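Local atomic coordinates of 3-oxoacyl-[acyl-carrier protein] synthase (Thermus thermophilus, PDB entry 1UB7), a protein that probably catalyses the first condensation of fatty acid synthesis, joining an acetyl group from acetyl-CoA to two carbons of malonyl-ACP. Residues Ala74-Thr79 and Phe102-Leu107; Lys131-Gly136 and Ala161-Lys166. All blocks are in the same frame, centred on the assembly; numbering follows the deposited sequence.

Interaction 1: residues Ala74-Thr79 and Phe102-Leu107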
loop_
_atom_site.group_PDB
_atom_site.type_symbol
_atom_site.label_atom_id
_atom_site.label_comp_id
_atom_site.label_asym_id
_atom_site.label_seq_id
_atom_site.Cartn_x
_atom_site.Cartn_y
_atom_site.Cartn_z
ATOM N N ALA A 74 -0.319 13.232 -5.933
ATOM C CA ALA A 74 -0.237 11.977 -5.202
ATOM C C ALA A 74 1.087 11.272 -5.325
ATOM O O ALA A 74 1.686 11.215 -6.401
ATOM C CB ALA A 74 -1.365 11.020 -5.651
ATOM N N VAL A 75 1.530 10.719 -4.206
ATOM C CA VAL A 75 2.760 9.969 -4.193
ATOM C C VAL A 75 2.459 8.565 -3.702
ATOM O O VAL A 75 1.893 8.376 -2.620
ATOM C CB VAL A 75 3.798 10.598 -3.267
ATOM C CG1 VAL A 75 5.128 9.850 -3.390
ATOM C CG2 VAL A 75 3.948 12.054 -3.611
ATOM N N ILE A 76 2.801 7.586 -4.531
ATOM C CA ILE A 76 2.627 6.193 -4.182
ATOM C C ILE A 76 4.013 5.565 -4.203
ATOM O O ILE A 76 4.710 5.623 -5.229
ATOM C CB ILE A 76 1.802 5.425 -5.214
ATOM C CG1 ILE A 76 0.390 6.000 -5.341
ATOM C CG2 ILE A 76 1.729 3.974 -4.786
ATOM C CD1 ILE A 76 -0.451 5.329 -6.484
ATOM N N VAL A 77 4.427 4.986 -3.083
ATOM C CA VAL A 77 5.729 4.327 -3.052
ATOM C C VAL A 77 5.536 2.811 -3.027
ATOM O O VAL A 77 5.028 2.250 -2.055
ATOM C CB VAL A 77 6.563 4.739 -1.814
ATOM C CG1 VAL A 77 7.751 3.797 -1.648
ATOM C CG2 VAL A 77 7.075 6.186 -1.976
ATOM N N ALA A 78 5.902 2.142 -4.106
ATOM C CA ALA A 78 5.787 0.691 -4.118
ATOM C C ALA A 78 7.079 0.186 -3.503
ATOM O O ALA A 78 8.164 0.412 -4.047
ATOM C CB ALA A 78 5.638 0.176 -5.529
ATOM N N THR A 79 6.961 -0.457 -2.351
ATOM C CA THR A 79 8.123 -0.988 -1.652
ATOM C C THR A 79 7.687 -2.135 -0.765
ATOM O O THR A 79 6.493 -2.327 -0.533
ATOM C CB THR A 79 8.783 0.091 -0.754
ATOM O OG1 THR A 79 9.995 -0.433 -0.184
ATOM C CG2 THR A 79 7.823 0.519 0.375
ATOM N N PHE A 102 -1.643 13.620 -1.558
ATOM C CA PHE A 102 -1.921 12.533 -0.638
ATOM C C PHE A 102 -0.828 11.489 -0.899
ATOM O O PHE A 102 -0.223 11.479 -1.977
ATOM C CB PHE A 102 -3.338 11.963 -0.784
ATOM C CG PHE A 102 -3.733 11.568 -2.181
ATOM C CD1 PHE A 102 -4.285 12.507 -3.059
ATOM C CD2 PHE A 102 -3.735 10.229 -2.558
ATOM C CE1 PHE A 102 -4.854 12.108 -4.281
ATOM C CE2 PHE A 102 -4.304 9.820 -3.787
ATOM C CZ PHE A 102 -4.864 10.761 -4.638
ATOM N N ALA A 103 -0.559 10.631 0.082
ATOM C CA ALA A 103 0.528 9.669 -0.061
ATOM C C ALA A 103 0.346 8.350 0.672
ATOM O O ALA A 103 -0.194 8.311 1.771
ATOM C CB ALA A 103 1.836 10.323 0.423
ATOM N N TYR A 104 0.825 7.269 0.063
ATOM C CA TYR A 104 0.754 5.983 0.713
ATOM C C TYR A 104 1.734 4.974 0.133
ATOM O O TYR A 104 2.183 5.117 -0.997
ATOM C CB TYR A 104 -0.668 5.456 0.626
ATOM C CG TYR A 104 -1.100 4.973 -0.743
ATOM C CD1 TYR A 104 -0.757 3.700 -1.197
ATOM C CD2 TYR A 104 -1.929 5.754 -1.545
ATOM C CE1 TYR A 104 -1.242 3.218 -2.414
ATOM C CE2 TYR A 104 -2.415 5.281 -2.764
ATOM C CZ TYR A 104 -2.072 4.021 -3.189
ATOM O OH TYR A 104 -2.568 3.558 -4.386
ATOM N N ASP A 105 2.081 3.963 0.922
ATOM C CA ASP A 105 2.975 2.905 0.438
ATOM C C ASP A 105 2.112 1.753 -0.048
ATOM O O ASP A 105 1.083 1.453 0.542
ATOM C CB ASP A 105 3.899 2.372 1.545
ATOM C CG ASP A 105 4.914 3.386 1.985
ATOM O OD1 ASP A 105 5.075 4.384 1.252
ATOM O OD2 ASP A 105 5.549 3.193 3.047
ATOM N N LEU A 106 2.541 1.113 -1.124
ATOM C CA LEU A 106 1.826 -0.014 -1.682
ATOM C C LEU A 106 2.712 -1.276 -1.546
ATOM O O LEU A 106 3.829 -1.325 -2.074
ATOM C CB LEU A 106 1.497 0.282 -3.152
ATOM C CG LEU A 106 0.693 -0.747 -3.971
ATOM C CD1 LEU A 106 -0.066 -0.051 -5.116
ATOM C CD2 LEU A 106 1.640 -1.838 -4.515
ATOM N N LEU A 107 2.230 -2.282 -0.816
ATOM C CA LEU A 107 2.993 -3.521 -0.663
ATOM C C LEU A 107 2.355 -4.654 -1.456
ATOM O O LEU A 107 1.242 -5.086 -1.153
ATOM C CB LEU A 107 3.094 -3.916 0.810
ATOM C CG LEU A 107 4.118 -3.130 1.618
ATOM C CD1 LEU A 107 3.887 -1.630 1.473
ATOM C CD2 LEU A 107 4.014 -3.537 3.042
#
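Ile76 and Tyr104 stand side by side on neighbouring parallel strands, and the isoleucine meets the tyrosine atom by atom. From CB, Ile76 CG2 lies beside the carbonyl carbon and approaches Tyr104 CE1, while also touching Leu106 CB at 4.0 Å. The other branch, Ile76 CG1, sits over the phenol face in a CH-pi contact, 4.2 Å from the centroid of the Tyr104 ring. With chi2 at 175° the chain stays extended, and Ile76 CD1 reaches the phenol tip, 3.5 Å from Tyr104 OH. A branched aliphatic chain suits this place because its two branches spread over the ring and CD1 goes on to the hydroxyl. Ala74 meets Phe102 with a single methyl, CB lying 3.6 Å above the middle of the ring plane. Strands 72-78 and 102-107 are the two strands of a right-handed beta-alpha-beta unit in the N-terminal half of the thiolase fold. Five backbone hydrogen bonds join residues 74-79 to 102-107, from Val75 N to Phe102 O (2.9 Å) up to a longer one from Thr79 N to Leu106 O (3.3 Å). On the opposite face, Val77 CB rests 3.4 Å from Asp105 OD1. This buried carboxylate is satisfied by the backbone N-H groups of Thr89 and Ala90 at the start of helix 89-96. Strand 102-107 also lies at the dimer interface, where Asp105 and Leu107 pair with an antiparallel strand of the second subunit.

Interaction 2: residues Lys131-Gly136 and Ala161-Lys166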
loop_
_atom_site.group_PDB
_atom_site.type_symbol
_atom_site.label_atom_id
_atom_site.label_comp_id
_atom_site.label_asym_id
_atom_site.label_seq_id
_atom_site.Cartn_x
_atom_site.Cartn_y
_atom_site.Cartn_z
ATOM N N LYS A 131 -1.714 14.330 -11.640
ATOM C CA LYS A 131 -0.506 13.577 -11.919
ATOM C C LYS A 131 -0.171 12.813 -10.655
ATOM O O LYS A 131 -0.532 13.230 -9.555
ATOM C CB LYS A 131 0.653 14.508 -12.266
ATOM C CG LYS A 131 0.523 15.247 -13.587
ATOM C CD LYS A 131 1.617 16.305 -13.671
ATOM C CE LYS A 131 1.697 16.992 -15.031
ATOM N NZ LYS A 131 2.742 18.064 -14.976
ATOM N N VAL A 132 0.521 11.695 -10.818
ATOM C CA VAL A 132 0.891 10.869 -9.689
ATOM C C VAL A 132 2.354 10.500 -9.759
ATOM O O VAL A 132 2.834 10.116 -10.816
ATOM C CB VAL A 132 0.080 9.539 -9.667
ATOM C CG1 VAL A 132 0.505 8.688 -8.476
ATOM C CG2 VAL A 132 -1.388 9.831 -9.577
ATOM N N LEU A 133 3.057 10.619 -8.637
ATOM C CA LEU A 133 4.462 10.240 -8.590
ATOM C C LEU A 133 4.481 8.799 -8.108
ATOM O O LEU A 133 4.174 8.535 -6.955
ATOM C CB LEU A 133 5.259 11.124 -7.614
ATOM C CG LEU A 133 6.749 10.764 -7.408
ATOM C CD1 LEU A 133 7.538 10.930 -8.713
ATOM C CD2 LEU A 133 7.349 11.653 -6.337
ATOM N N ALA A 134 4.825 7.873 -8.998
ATOM C CA ALA A 134 4.873 6.454 -8.662
ATOM C C ALA A 134 6.330 6.004 -8.464
ATOM O O ALA A 134 7.121 5.972 -9.406
ATOM C CB ALA A 134 4.198 5.642 -9.776
ATOM N N VAL A 135 6.681 5.647 -7.235
ATOM C CA VAL A 135 8.052 5.252 -6.938
ATOM C C VAL A 135 8.207 3.763 -6.627
ATOM O O VAL A 135 7.382 3.181 -5.930
ATOM C CB VAL A 135 8.588 6.050 -5.728
ATOM C CG1 VAL A 135 9.974 5.558 -5.338
ATOM C CG2 VAL A 135 8.593 7.535 -6.039
ATOM N N GLY A 136 9.258 3.157 -7.175
ATOM C CA GLY A 136 9.565 1.761 -6.908
ATOM C C GLY A 136 10.892 1.828 -6.172
ATOM O O GLY A 136 11.895 2.196 -6.773
ATOM N N ALA A 161 11.457 6.024 -10.326
ATOM C CA ALA A 161 10.262 6.840 -10.211
ATOM C C ALA A 161 9.763 7.336 -11.546
ATOM O O ALA A 161 10.519 7.536 -12.497
ATOM C CB ALA A 161 10.540 8.030 -9.317
ATOM N N ALA A 162 8.469 7.564 -11.609
ATOM C CA ALA A 162 7.895 8.081 -12.824
ATOM C C ALA A 162 6.707 8.943 -12.451
ATOM O O ALA A 162 6.095 8.762 -11.399
ATOM C CB ALA A 162 7.456 6.934 -13.717
ATOM N N VAL A 163 6.385 9.893 -13.304
ATOM C CA VAL A 163 5.227 10.717 -13.032
ATOM C C VAL A 163 4.189 10.247 -14.020
ATOM O O VAL A 163 4.465 10.177 -15.217
ATOM C CB VAL A 163 5.514 12.205 -13.268
ATOM C CG1 VAL A 163 4.208 12.991 -13.281
ATOM C CG2 VAL A 163 6.427 12.723 -12.181
ATOM N N VAL A 164 3.009 9.884 -13.530
ATOM C CA VAL A 164 1.955 9.450 -14.435
ATOM C C VAL A 164 0.955 10.599 -14.601
ATOM O O VAL A 164 0.545 11.230 -13.618
ATOM C CB VAL A 164 1.244 8.179 -13.895
ATOM C CG1 VAL A 164 0.080 7.817 -14.779
ATOM C CG2 VAL A 164 2.235 7.022 -13.839
ATOM N N GLY A 165 0.586 10.882 -15.847
ATOM C CA GLY A 165 -0.360 11.954 -16.118
ATOM C C GLY A 165 -0.995 11.859 -17.498
ATOM O O GLY A 165 -0.710 10.926 -18.256
ATOM N N LYS A 166 -1.866 12.810 -17.832
ATOM C CA LYS A 166 -2.510 12.796 -19.146
ATOM C C LYS A 166 -1.469 12.989 -20.240
ATOM O O LYS A 166 -0.611 13.862 -20.129
ATOM C CB LYS A 166 -3.552 13.915 -19.261
ATOM C CG LYS A 166 -4.773 13.768 -18.346
ATOM C CD LYS A 166 -5.778 12.720 -18.835
ATOM C CE LYS A 166 -7.064 12.787 -18.012
ATOM N NZ LYS A 166 -8.167 11.939 -18.556
#
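Within the mixed sheet of the N-terminal half of this thiolase-fold enzyme, Val132 and Val164 form one hydrogen-bonded pair of the antiparallel join between strands 131-138 and 158-165. Val164 N gives a nearly straight bond to Val132 O, 2.7 Å long. Val132 N returns one to Val164 O at 2.8 Å. Both donors lie in the plane of the carbonyl they meet. One hydrogen-bonded pair along, Ala134 and Ala162 repeat the exchange, with Ala134 N 2.9 Å from Ala162 O. The reverse bond, from Ala162 N to Ala134 O, is more bent (149°), and Ala134 O also receives the indole N-H of Trp113. The valines and alanines of these pairs share one face, where helix 112-125 brings Trp113 against Ala162 and Ala120 against both valines; compact apolar residues suit a face set against a helix.

The other face carries Leu133, Val135, Ala161 and Val163, and helix 50-64 packs on the first three. In Leu133, chi1 of 176° sets CG anti to the backbone N, and chi2 of 64° turns CD1 toward the partner strand. Leu133 CD1 lies 4.1 Å from Val163 CG2 and, a little farther off, meets Ala161 CB. Val135 CG2 lies 3.8 Å from Ala161 CB. At the margin, Lys131 CB touches Val163 CG1 (4.0 Å), while the extended lysine chain takes NZ to Glu70 O. Apart from this lysine the side chains in contact are apolar, so the polarity of the buried join rests on peptide groups bonded within the sheet, with Trp113 as a further donor.

In the fold
Followed from the N terminus, the chain runs along strand 72-78, crosses through helix 89-96 and returns on strand 102-107, where interaction 1 closes the loop. Helix 112-125 then leads to strand 131-138, and a second excursion through helix 149-152 ends on strand 158-165, closing interaction 2. The contacts follow in series, neither enclosing nor crossing the other. In space they adjoin, their centres about 10 Å apart, because strands 72-78 and 131-138 are neighbours: probable backbone hydrogen bonds run from Ala78 N to Val135 O and from Leu133 N to Ala74 O. Together they join four strands of one sheet, from the dimer-interface edge at 102-107 inward to 158-165, beside strand 3-10.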